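Local structure of obscurin (Homo sapiens, 2YZ8) at residues V39-G44 and L63-R68. The protein is a giant muscle protein, represented here by one immunoglobulin-like domain, that probably helps organise the sarcomere and, through kinase and RhoGEF regions, takes part in signalling. Residues are numbered along the deposited sequence; the frame is centred on the assembly and turned at random.
Sequences VKWCYG and LELVVR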
loop_
_atom_site.group_PDB
_atom_site.type_symbol
_atom_site.label_atom_id
_atom_site.label_comp_id
_atom_site.label_asym_id
_atom_site.label_seq_id
_atom_site.Cartn_x
_atom_site.Cartn_y
_atom_site.Cartn_z
ATOM N N VAL A 39 -8.196 -4.499 6.898
ATOM C CA VAL A 39 -7.326 -3.341 6.969
ATOM C C VAL A 39 -7.851 -2.285 6.001
ATOM O O VAL A 39 -8.612 -2.600 5.082
ATOM C CB VAL A 39 -5.849 -3.694 6.663
ATOM C CG1 VAL A 39 -5.305 -4.675 7.716
ATOM C CG2 VAL A 39 -5.704 -4.262 5.252
ATOM N N LYS A 40 -7.470 -1.035 6.230
ATOM C CA LYS A 40 -7.801 0.043 5.311
ATOM C C LYS A 40 -6.514 0.605 4.732
ATOM O O LYS A 40 -5.537 0.800 5.455
ATOM C CB LYS A 40 -8.602 1.138 6.021
ATOM C CG LYS A 40 -9.965 0.666 6.543
ATOM N N TRP A 41 -6.513 0.828 3.424
ATOM C CA TRP A 41 -5.402 1.480 2.738
ATOM C C TRP A 41 -5.794 2.901 2.342
ATOM O O TRP A 41 -6.953 3.161 1.998
ATOM C CB TRP A 41 -5.011 0.692 1.489
ATOM C CG TRP A 41 -4.339 -0.632 1.756
ATOM C CD1 TRP A 41 -4.942 -1.840 1.932
ATOM C CD2 TRP A 41 -2.926 -0.872 1.837
ATOM N NE1 TRP A 41 -3.997 -2.821 2.127
ATOM C CE2 TRP A 41 -2.751 -2.252 2.074
ATOM C CE3 TRP A 41 -1.795 -0.054 1.735
ATOM C CZ2 TRP A 41 -1.487 -2.835 2.209
ATOM C CZ3 TRP A 41 -0.538 -0.633 1.868
ATOM C CH2 TRP A 41 -0.395 -2.012 2.110
ATOM N N CYS A 42 -4.828 3.813 2.396
ATOM C CA CYS A 42 -5.066 5.213 2.060
ATOM C C CYS A 42 -3.999 5.769 1.133
ATOM O O CYS A 42 -2.843 5.366 1.184
ATOM C CB CYS A 42 -5.094 6.077 3.319
ATOM S SG CYS A 42 -6.396 5.667 4.449
ATOM N N TYR A 43 -4.406 6.707 0.292
ATOM C CA TYR A 43 -3.474 7.549 -0.433
ATOM C C TYR A 43 -3.684 8.966 0.105
ATOM O O TYR A 43 -4.752 9.554 -0.077
ATOM C CB TYR A 43 -3.753 7.450 -1.928
ATOM C CG TYR A 43 -2.965 8.393 -2.800
ATOM C CD1 TYR A 43 -1.580 8.274 -2.925
ATOM C CD2 TYR A 43 -3.608 9.393 -3.519
ATOM C CE1 TYR A 43 -0.850 9.147 -3.743
ATOM C CE2 TYR A 43 -2.894 10.266 -4.332
ATOM C CZ TYR A 43 -1.518 10.133 -4.441
ATOM O OH TYR A 43 -0.820 10.995 -5.255
ATOM N N GLY A 44 -2.664 9.496 0.782
ATOM C CA GLY A 44 -2.835 10.696 1.608
ATOM C C GLY A 44 -3.890 10.423 2.672
ATOM O O GLY A 44 -3.780 9.452 3.440
ATOM N N LEU A 63 0.166 -8.274 4.018
ATOM C CA LEU A 63 -0.748 -7.345 3.367
ATOM C C LEU A 63 -0.085 -6.729 2.143
ATOM O O LEU A 63 1.105 -6.422 2.155
ATOM C CB LEU A 63 -1.167 -6.236 4.337
ATOM C CG LEU A 63 -1.946 -6.658 5.587
ATOM C CD1 LEU A 63 -2.013 -5.492 6.550
ATOM C CD2 LEU A 63 -3.338 -7.163 5.231
ATOM N N GLU A 64 -0.872 -6.540 1.091
ATOM C CA GLU A 64 -0.336 -6.113 -0.191
ATOM C C GLU A 64 -1.315 -5.165 -0.894
ATOM O O GLU A 64 -2.513 -5.452 -0.983
ATOM C CB GLU A 64 -0.073 -7.358 -1.038
ATOM C CG GLU A 64 0.521 -7.118 -2.408
ATOM C CD GLU A 64 0.683 -8.405 -3.204
ATOM O OE1 GLU A 64 0.654 -8.342 -4.449
ATOM O OE2 GLU A 64 0.840 -9.480 -2.587
ATOM N N LEU A 65 -0.795 -4.037 -1.374
ATOM C CA LEU A 65 -1.550 -3.124 -2.235
ATOM C C LEU A 65 -0.866 -3.033 -3.590
ATOM O O LEU A 65 0.312 -2.676 -3.687
ATOM C CB LEU A 65 -1.671 -1.715 -1.623
ATOM C CG LEU A 65 -2.248 -0.610 -2.527
ATOM C CD1 LEU A 65 -3.764 -0.734 -2.676
ATOM C CD2 LEU A 65 -1.867 0.786 -2.032
ATOM N N VAL A 66 -1.616 -3.356 -4.634
ATOM C CA VAL A 66 -1.113 -3.262 -5.988
ATOM C C VAL A 66 -1.705 -2.011 -6.626
ATOM O O VAL A 66 -2.921 -1.831 -6.661
ATOM C CB VAL A 66 -1.432 -4.538 -6.817
ATOM C CG1 VAL A 66 -0.778 -4.469 -8.188
ATOM C CG2 VAL A 66 -0.949 -5.778 -6.078
ATOM N N VAL A 67 -0.821 -1.134 -7.087
ATOM C CA VAL A 67 -1.210 0.072 -7.804
ATOM C C VAL A 67 -0.869 -0.176 -9.265
ATOM O O VAL A 67 0.302 -0.170 -9.639
ATOM C CB VAL A 67 -0.441 1.318 -7.293
ATOM C CG1 VAL A 67 -1.026 2.590 -7.890
ATOM C CG2 VAL A 67 -0.468 1.384 -5.772
ATOM N N ARG A 68 -1.889 -0.416 -10.080
ATOM C CA ARG A 68 -1.689 -0.772 -11.480
ATOM C C ARG A 68 -1.594 0.469 -12.370
ATOM O O ARG A 68 -1.986 1.564 -11.957
ATOM C CB ARG A 68 -2.797 -1.716 -11.949
ATOM C CG ARG A 68 -2.669 -3.118 -11.364
ATOM C CD ARG A 68 -3.889 -3.974 -11.637
ATOM N NE ARG A 68 -4.981 -3.658 -10.722
ATOM C CZ ARG A 68 -5.930 -4.510 -10.358
ATOM N NH1 ARG A 68 -5.931 -5.756 -10.814
ATOM N NH2 ARG A 68 -6.878 -4.117 -9.523
HETATM O O HOH W 1 -4.510 -5.617 1.855
#
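W41 holds CG anti to its carbonyl carbon, beside the backbone N (chi1 -71°), and its second torsion turns the ring plane so that one face is presented to L65. L65 CB sits over that face, 3.6 Å from the centroid of the six-membered ring and only 6° off its normal, a CH-pi contact; L65 CG is anti to its own backbone N, and L65 CD2 adds a touch at W41 CE3, 3.9 Å away. CZ2 of the same six-membered ring of W41 also comes within 3.9 Å of the backbone carbon E64 C. Beside this pair, V39 and L63 meet tip to tip, V39 CG1 lying 3.6 Å from L63 CD1. Strands 40-43 and 63-67 belong to the two facing sheets of an immunoglobulin sandwich, the axes of these short segments 9.4 Å apart at 38°, and W41 is the tryptophan characteristic of its core. C30 and C80, on strands 26-32 and 76-82, touch both W41 and L63. The indole's one polar atom is satisfied by water: W41 NE1 donates to a molecule 2.9 Å away, which in turn makes a weak bond to E64 O. Dispersion and ring-face contacts therefore join the two sheets at this point, while a single solvent molecule accommodates the buried N-H.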